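Local atomic coordinates of thiazoline oxidase/subtilisin-like protease (Prochloron didemni, PDB entry 4H6X), a protein that probably acts as the subtilisin-like maturation protease of patellamide biosynthesis, belonging to a family of transamidating proteases that mature cyanobactins. Residues A[168-174]-A[199-205]; A[306-310]-A[327-331]. All blocks are in the same frame, centred on the assembly; numbering follows the deposited sequence.

Contact 1: residues A[168-174]-A[199-205]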
ATOM      1  N   ALA A 168     -10.709   0.036 -10.625  1.00 25.23           N
ATOM      2  CA  ALA A 168     -10.238  -0.096  -9.256  1.00 25.68           C
ATOM      3  C   ALA A 168     -11.369  -0.599  -8.367  1.00 26.26           C
ATOM      4  O   ALA A 168     -12.504  -0.102  -8.454  1.00 24.80           O
ATOM      5  CB  ALA A 168      -9.736   1.237  -8.719  1.00 25.12           C
ATOM      6  N   ASN A 169     -11.034  -1.598  -7.553  1.00 24.86           N
ATOM      7  CA  ASN A 169     -11.789  -1.973  -6.369  1.00 24.94           C
ATOM      8  C   ASN A 169     -11.231  -1.223  -5.163  1.00 25.03           C
ATOM      9  O   ASN A 169     -11.969  -0.875  -4.230  1.00 24.81           O
ATOM     10  CB  ASN A 169     -11.681  -3.488  -6.143  1.00 26.51           C
ATOM     11  CG  ASN A 169     -12.443  -4.286  -7.199  1.00 27.12           C
ATOM     12  OD1 ASN A 169     -13.669  -4.216  -7.275  1.00 31.10           O
ATOM     13  ND2 ASN A 169     -11.722  -5.005  -8.036  1.00 25.89           N
ATOM     14  N   ILE A 170      -9.917  -1.004  -5.188  1.00 22.33           N
ATOM     15  CA  ILE A 170      -9.206  -0.270  -4.139  1.00 22.71           C
ATOM     16  C   ILE A 170      -8.278   0.714  -4.830  1.00 22.06           C
ATOM     17  O   ILE A 170      -7.595   0.350  -5.780  1.00 22.76           O
ATOM     18  CB  ILE A 170      -8.366  -1.196  -3.239  1.00 21.20           C
ATOM     19  CG1 ILE A 170      -9.240  -2.313  -2.629  1.00 20.99           C
ATOM     20  CG2 ILE A 170      -7.648  -0.405  -2.131  1.00 20.52           C
ATOM     21  CD1 ILE A 170      -8.452  -3.314  -1.780  1.00 20.87           C
ATOM     22  N   ILE A 171      -8.283   1.949  -4.354  1.00 21.97           N
ATOM     23  CA  ILE A 171      -7.335   2.965  -4.780  1.00 21.93           C
ATOM     24  C   ILE A 171      -6.446   3.282  -3.577  1.00 22.96           C
ATOM     25  O   ILE A 171      -6.931   3.749  -2.535  1.00 23.31           O
ATOM     26  CB  ILE A 171      -8.042   4.253  -5.264  1.00 22.33           C
ATOM     27  CG1 ILE A 171      -9.010   3.943  -6.418  1.00 22.90           C
ATOM     28  CG2 ILE A 171      -7.005   5.312  -5.649  1.00 23.26           C
ATOM     29  CD1 ILE A 171      -9.950   5.086  -6.822  1.00 24.31           C
ATOM     30  N   HIS A 172      -5.157   2.995  -3.724  1.00 21.76           N
ATOM     31  CA  HIS A 172      -4.162   3.327  -2.720  1.00 23.82           C
ATOM     32  C   HIS A 172      -3.492   4.667  -3.048  1.00 25.32           C
ATOM     33  O   HIS A 172      -2.794   4.776  -4.072  1.00 25.36           O
ATOM     34  CB  HIS A 172      -3.112   2.211  -2.642  1.00 23.93           C
ATOM     35  CG  HIS A 172      -2.161   2.361  -1.499  1.00 24.12           C
ATOM     36  ND1 HIS A 172      -1.015   3.125  -1.578  1.00 25.24           N
ATOM     37  CD2 HIS A 172      -2.185   1.848  -0.249  1.00 24.40           C
ATOM     38  CE1 HIS A 172      -0.376   3.082  -0.421  1.00 23.97           C
ATOM     39  NE2 HIS A 172      -1.073   2.323   0.406  1.00 26.94           N
ATOM     40  N   CYS A 173      -3.712   5.674  -2.199  1.00 27.58           N
ATOM     41  CA  CYS A 173      -3.120   7.013  -2.381  1.00 33.42           C
ATOM     42  C   CYS A 173      -2.066   7.309  -1.333  1.00 37.56           C
ATOM     43  O   CYS A 173      -2.351   7.247  -0.137  1.00 39.03           O
ATOM     44  CB  CYS A 173      -4.156   8.143  -2.269  1.00 36.06           C
ATOM     45  SG  CYS A 173      -5.801   7.863  -2.929  1.00 41.25           S
ATOM     46  N   ALA A 174      -0.864   7.661  -1.796  1.00 45.77           N
ATOM     47  CA  ALA A 174       0.221   8.203  -0.955  1.00 46.79           C
ATOM     48  C   ALA A 174       0.597   7.256   0.179  1.00 49.45           C
ATOM     49  O   ALA A 174       1.764   7.133   0.538  1.00 49.12           O
ATOM     50  CB  ALA A 174      -0.138   9.585  -0.411  1.00 49.44           C
ATOM     51  N   ASN A 199     -18.675   2.016  -4.618  1.00 31.73           N
ATOM     52  CA  ASN A 199     -18.186   0.752  -4.066  1.00 32.64           C
ATOM     53  C   ASN A 199     -16.657   0.562  -4.237  1.00 30.64           C
ATOM     54  O   ASN A 199     -16.179  -0.540  -4.447  1.00 31.81           O
ATOM     55  CB  ASN A 199     -18.985  -0.424  -4.673  1.00 34.05           C
ATOM     56  CG  ASN A 199     -18.693  -1.755  -3.995  1.00 35.73           C
ATOM     57  OD1 ASN A 199     -18.490  -1.816  -2.776  1.00 36.42           O
ATOM     58  ND2 ASN A 199     -18.659  -2.824  -4.783  1.00 31.97           N
ATOM     59  N   VAL A 200     -15.907   1.655  -4.141  1.00 29.94           N
ATOM     60  CA  VAL A 200     -14.447   1.623  -4.284  1.00 27.82           C
ATOM     61  C   VAL A 200     -13.814   2.152  -3.010  1.00 26.88           C
ATOM     62  O   VAL A 200     -14.109   3.270  -2.580  1.00 25.98           O
ATOM     63  CB  VAL A 200     -13.963   2.453  -5.500  1.00 26.72           C
ATOM     64  CG1 VAL A 200     -12.428   2.406  -5.622  1.00 24.90           C
ATOM     65  CG2 VAL A 200     -14.626   1.939  -6.767  1.00 24.78           C
ATOM     66  N   LEU A 201     -12.944   1.339  -2.415  1.00 26.23           N
ATOM     67  CA  LEU A 201     -12.245   1.709  -1.180  1.00 24.77           C
ATOM     68  C   LEU A 201     -11.013   2.578  -1.469  1.00 25.71           C
ATOM     69  O   LEU A 201     -10.186   2.216  -2.308  1.00 26.30           O
ATOM     70  CB  LEU A 201     -11.799   0.435  -0.432  1.00 23.31           C
ATOM     71  CG  LEU A 201     -11.066   0.591   0.908  1.00 24.82           C
ATOM     72  CD1 LEU A 201     -11.949   1.266   1.964  1.00 23.85           C
ATOM     73  CD2 LEU A 201     -10.575  -0.768   1.399  1.00 24.53           C
ATOM     74  N   ILE A 202     -10.890   3.684  -0.736  1.00 25.18           N
ATOM     75  CA  ILE A 202      -9.719   4.538  -0.739  1.00 28.82           C
ATOM     76  C   ILE A 202      -8.910   4.255   0.520  1.00 28.03           C
ATOM     77  O   ILE A 202      -9.451   4.295   1.631  1.00 26.76           O
ATOM     78  CB  ILE A 202     -10.108   6.042  -0.739  1.00 30.70           C
ATOM     79  CG1 ILE A 202     -10.853   6.429  -2.018  1.00 30.41           C
ATOM     80  CG2 ILE A 202      -8.884   6.926  -0.515  1.00 32.08           C
ATOM     81  CD1 ILE A 202      -9.972   6.539  -3.245  1.00 34.69           C
ATOM     82  N   VAL A 203      -7.622   3.952   0.338  1.00 26.85           N
ATOM     83  CA  VAL A 203      -6.696   3.750   1.467  1.00 25.81           C
ATOM     84  C   VAL A 203      -5.597   4.799   1.407  1.00 26.82           C
ATOM     85  O   VAL A 203      -4.990   5.046   0.347  1.00 25.32           O
ATOM     86  CB  VAL A 203      -6.077   2.321   1.505  1.00 25.77           C
ATOM     87  CG1 VAL A 203      -5.232   2.127   2.763  1.00 24.91           C
ATOM     88  CG2 VAL A 203      -7.159   1.242   1.460  1.00 24.65           C
ATOM     89  N   SER A 204      -5.349   5.418   2.551  1.00 26.28           N
ATOM     90  CA  SER A 204      -4.404   6.493   2.641  1.00 28.41           C
ATOM     91  C   SER A 204      -3.776   6.463   4.037  1.00 28.37           C
ATOM     92  O   SER A 204      -4.436   6.085   5.001  1.00 29.61           O
ATOM     93  CB  SER A 204      -5.128   7.817   2.359  1.00 30.12           C
ATOM     94  OG  SER A 204      -4.368   8.925   2.762  1.00 38.59           O
ATOM     95  N   PRO A 205      -2.481   6.817   4.140  1.00 28.27           N
ATOM     96  CA  PRO A 205      -1.815   6.910   5.440  1.00 28.51           C
ATOM     97  C   PRO A 205      -2.235   8.177   6.157  1.00 28.70           C
ATOM     98  O   PRO A 205      -2.642   9.128   5.511  1.00 28.13           O
ATOM     99  CB  PRO A 205      -0.331   6.996   5.067  1.00 28.57           C
ATOM    100  CG  PRO A 205      -0.307   7.584   3.694  1.00 27.99           C
ATOM    101  CD  PRO A 205      -1.555   7.094   3.020  1.00 28.02           C
TER
HETATM  102  O   HOH W   1     -14.554  -2.613  -4.818  1.00 41.37           O

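Contact 2: residues A[306-310]-A[327-331]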
ATOM      1  N   ALA A 306     -16.108  -3.616   8.723  1.00 27.33           N
ATOM      2  CA  ALA A 306     -15.674  -4.814   9.454  1.00 28.19           C
ATOM      3  C   ALA A 306     -14.307  -4.621  10.098  1.00 29.74           C
ATOM      4  O   ALA A 306     -14.120  -4.997  11.259  1.00 29.15           O
ATOM      5  CB  ALA A 306     -15.658  -6.048   8.567  1.00 26.04           C
ATOM      6  N   LEU A 307     -13.369  -4.027   9.348  1.00 28.47           N
ATOM      7  CA  LEU A 307     -12.045  -3.710   9.870  1.00 28.45           C
ATOM      8  C   LEU A 307     -12.094  -2.665  10.976  1.00 28.27           C
ATOM      9  O   LEU A 307     -11.445  -2.829  12.019  1.00 28.45           O
ATOM     10  CB  LEU A 307     -11.078  -3.268   8.749  1.00 28.28           C
ATOM     11  CG  LEU A 307     -10.661  -4.346   7.747  1.00 28.29           C
ATOM     12  CD1 LEU A 307      -9.982  -3.731   6.526  1.00 27.19           C
ATOM     13  CD2 LEU A 307      -9.783  -5.402   8.417  1.00 28.09           C
ATOM     14  N   LEU A 308     -12.860  -1.596  10.772  1.00 27.86           N
ATOM     15  CA  LEU A 308     -12.926  -0.551  11.797  1.00 28.78           C
ATOM     16  C   LEU A 308     -13.652  -1.002  13.077  1.00 29.34           C
ATOM     17  O   LEU A 308     -13.172  -0.735  14.181  1.00 29.67           O
ATOM     18  CB  LEU A 308     -13.529   0.749  11.247  1.00 28.80           C
ATOM     19  CG  LEU A 308     -12.711   1.457  10.150  1.00 29.32           C
ATOM     20  CD1 LEU A 308     -13.576   2.511   9.479  1.00 28.05           C
ATOM     21  CD2 LEU A 308     -11.429   2.082  10.702  1.00 28.60           C
ATOM     22  N   LYS A 309     -14.788  -1.682  12.917  1.00 28.80           N
ATOM     23  CA  LYS A 309     -15.602  -2.141  14.054  1.00 32.26           C
ATOM     24  C   LYS A 309     -14.889  -3.148  14.942  1.00 31.50           C
ATOM     25  O   LYS A 309     -15.131  -3.196  16.143  1.00 30.22           O
ATOM     26  CB  LYS A 309     -16.924  -2.760  13.561  1.00 34.54           C
ATOM     27  CG  LYS A 309     -17.944  -1.729  13.094  1.00 39.48           C
ATOM     28  CD  LYS A 309     -18.332  -0.769  14.215  1.00 43.03           C
ATOM     29  CE  LYS A 309     -19.755  -0.252  14.025  1.00 45.94           C
ATOM     30  NZ  LYS A 309     -20.136   0.723  15.085  1.00 47.33           N
ATOM     31  N   THR A 310     -14.002  -3.947  14.352  1.00 30.83           N
ATOM     32  CA  THR A 310     -13.314  -4.995  15.109  1.00 31.38           C
ATOM     33  C   THR A 310     -11.910  -4.572  15.517  1.00 32.53           C
ATOM     34  O   THR A 310     -11.194  -5.334  16.190  1.00 33.56           O
ATOM     35  CB  THR A 310     -13.228  -6.294  14.304  1.00 31.17           C
ATOM     36  OG1 THR A 310     -12.414  -6.076  13.144  1.00 29.24           O
ATOM     37  CG2 THR A 310     -14.627  -6.754  13.887  1.00 29.45           C
ATOM     38  N   ARG A 327      -8.949   3.934  15.585  1.00 41.44           N
ATOM     39  CA  ARG A 327      -9.997   2.992  15.988  1.00 42.79           C
ATOM     40  C   ARG A 327      -9.414   1.739  16.663  1.00 41.74           C
ATOM     41  O   ARG A 327     -10.150   0.955  17.282  1.00 41.15           O
ATOM     42  CB  ARG A 327     -10.893   2.613  14.801  1.00 44.99           C
ATOM     43  CG  ARG A 327     -12.237   2.026  15.188  1.00 50.30           C
ATOM     44  CD  ARG A 327     -13.203   3.074  15.734  1.00 48.76           C
ATOM     45  NE  ARG A 327     -13.887   3.789  14.666  1.00 51.58           N
ATOM     46  CZ  ARG A 327     -14.997   3.372  14.059  1.00 51.19           C
ATOM     47  NH1 ARG A 327     -15.585   2.230  14.409  1.00 48.74           N
ATOM     48  NH2 ARG A 327     -15.527   4.113  13.095  1.00 51.43           N
ATOM     49  N   GLY A 328      -8.097   1.562  16.549  1.00 37.28           N
ATOM     50  CA  GLY A 328      -7.408   0.408  17.132  1.00 36.02           C
ATOM     51  C   GLY A 328      -6.479  -0.276  16.149  1.00 35.88           C
ATOM     52  O   GLY A 328      -6.311   0.185  15.008  1.00 35.23           O
ATOM     53  N   PHE A 329      -5.890  -1.385  16.584  1.00 34.62           N
ATOM     54  CA  PHE A 329      -4.984  -2.177  15.751  1.00 33.55           C
ATOM     55  C   PHE A 329      -5.773  -3.190  14.926  1.00 33.79           C
ATOM     56  O   PHE A 329      -6.747  -3.767  15.416  1.00 34.07           O
ATOM     57  CB  PHE A 329      -3.945  -2.883  16.637  1.00 34.53           C
ATOM     58  CG  PHE A 329      -2.907  -3.653  15.866  1.00 33.91           C
ATOM     59  CD1 PHE A 329      -1.799  -3.003  15.319  1.00 34.69           C
ATOM     60  CD2 PHE A 329      -3.035  -5.021  15.682  1.00 33.43           C
ATOM     61  CE1 PHE A 329      -0.842  -3.715  14.609  1.00 34.97           C
ATOM     62  CE2 PHE A 329      -2.079  -5.737  14.967  1.00 33.90           C
ATOM     63  CZ  PHE A 329      -0.983  -5.082  14.432  1.00 34.05           C
ATOM     64  N   VAL A 330      -5.341  -3.414  13.681  1.00 31.76           N
ATOM     65  CA  VAL A 330      -6.009  -4.339  12.758  1.00 30.14           C
ATOM     66  C   VAL A 330      -6.298  -5.686  13.424  1.00 32.77           C
ATOM     67  O   VAL A 330      -5.424  -6.259  14.093  1.00 32.28           O
ATOM     68  CB  VAL A 330      -5.207  -4.518  11.437  1.00 30.85           C
ATOM     69  CG1 VAL A 330      -3.807  -5.055  11.702  1.00 29.64           C
ATOM     70  CG2 VAL A 330      -5.944  -5.407  10.439  1.00 30.25           C
ATOM     71  N   ASN A 331      -7.518  -6.179  13.222  1.00 29.77           N
ATOM     72  CA  ASN A 331      -7.985  -7.423  13.830  1.00 31.48           C
ATOM     73  C   ASN A 331      -8.598  -8.303  12.758  1.00 30.00           C
ATOM     74  O   ASN A 331      -9.820  -8.387  12.627  1.00 31.48           O
ATOM     75  CB  ASN A 331      -9.001  -7.108  14.951  1.00 31.17           C
ATOM     76  CG  ASN A 331      -9.534  -8.351  15.662  1.00 32.92           C
ATOM     77  OD1 ASN A 331      -9.060  -9.464  15.446  1.00 32.60           O
ATOM     78  ND2 ASN A 331     -10.552  -8.157  16.503  1.00 31.49           N
TER
HETATM   79  O   HOH W   2      -9.956  -5.126  12.369  1.00 31.71           O
HETATM   80  O   HOH W   3      -8.816  -3.300  17.650  1.00 40.34           O

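Contact 1: residues A[168-174]-A[199-205]
Four backbone hydrogen bonds join residues 168-174 and 199-205 as neighbouring parallel strands of a subtilisin-like sheet, their axes 4.8 Å apart and 20° from exactly parallel. The ladder runs zigzag: Leu201 N donates to Asn169 O (3.0 Å), Ile171 N to Leu201 O (2.8 Å), Val203 N to Ile171 O (3.0 Å) and Cys173 N to Val203 O (2.9 Å). Leu201 and Val203 thus each spend both N and O on residues 169-173, and Ile171 spends both its N and O on the second segment. Asn169 O, Leu201 O and Ile171 O each also receive a CA-H...O contact, the shortest from Ile170 CA to Leu201 O (3.2 Å). Beyond the first rung a water lies 3.1 Å from Asn169 OD1 and 2.7 Å from Asn199 O, placed to bridge them past the ladder. The Asn199 side-chain amide is satisfied by the backbone of Val298 and Ala300.

On one face Ile170 CG2 meets Val203 CG2 at 4.0 Å; on the other, Ile171 CB lies 3.6 Å from Ile202 CD1 and Cys173 SG 4.0 Å from Ile202 CG2. Where the strands end, Pro205 CD sits 3.3 Å from Cys173 O.

Strand 170-173 has its opposite edge bonded to strand 34-39, where Ile170 and His172 pair with Val36, so it is an inner strand. Helix 273-293 packs over the face of His172 and Val203, and Pro205 reaches its start at Thr273, touching a group that is probably the Ser274-His109-Asp39 catalytic triad; helix 154-165 lies against Ile171 and Val200 on the other face.

Contact 2: residues A[306-310]-A[327-331]
An Asn N-cap here joins the C-terminal end of helix 300-309 to the start of helix 332-340, late in the subtilase-family chain. Arg327 begins segment 327-331 with its CB directed toward the helix: its CG lies 3.1 Å from Leu308 O, and the guanidinium has Leu308 CB over one face, 4.1 Å from Arg327 NH1, while NH2 bonds to the carbonyl of Lys247. Gly328 follows at phi/psi of 131/-176°, where a CB would jam against the preceding carbonyl. The CA-to-CB bond of Phe329 points away, but Phe329 O accepts from a water (3.1 Å) that also reaches Thr310 O weakly (3.5 Å). Val330 CG2 then packs on Leu307 CD2 at 4.3 Å. Asn331, the N-cap of the next helix, divides its amide: OD1 takes the backbone N of Gly334, and ND2 donates to Thr310 O (2.9 Å). Asn331 N donates to a second water (2.8 Å), which gives protons to Leu307 O (2.8 Å) and Thr310 OG1 (2.7 Å).

In the fold
After strands 34-39, 53-56 and 133-138, the chain reaches strand 170-173; helix 187-197 intervenes, and contact 1 closes when strand 201-205 pairs beside it, a parallel beta-alpha-beta connection. The sheet then continues through strands 224-229 and 249-253 before helix 273-293 and helix 300-309. Contact 2 closes after that, across the partly unmodelled segment between residues 310 and 327, so the two loops lie in series and neither nest nor cross. The centres of contact 1 and contact 2 are about 17 Å apart, and the two do not touch. Helix 273-293 bridges them, touching both contacts, with Leu307 and Val330 packing on it from contact 2, where the backbone of 327-331 also bonds to sheet-edge strand 249-253.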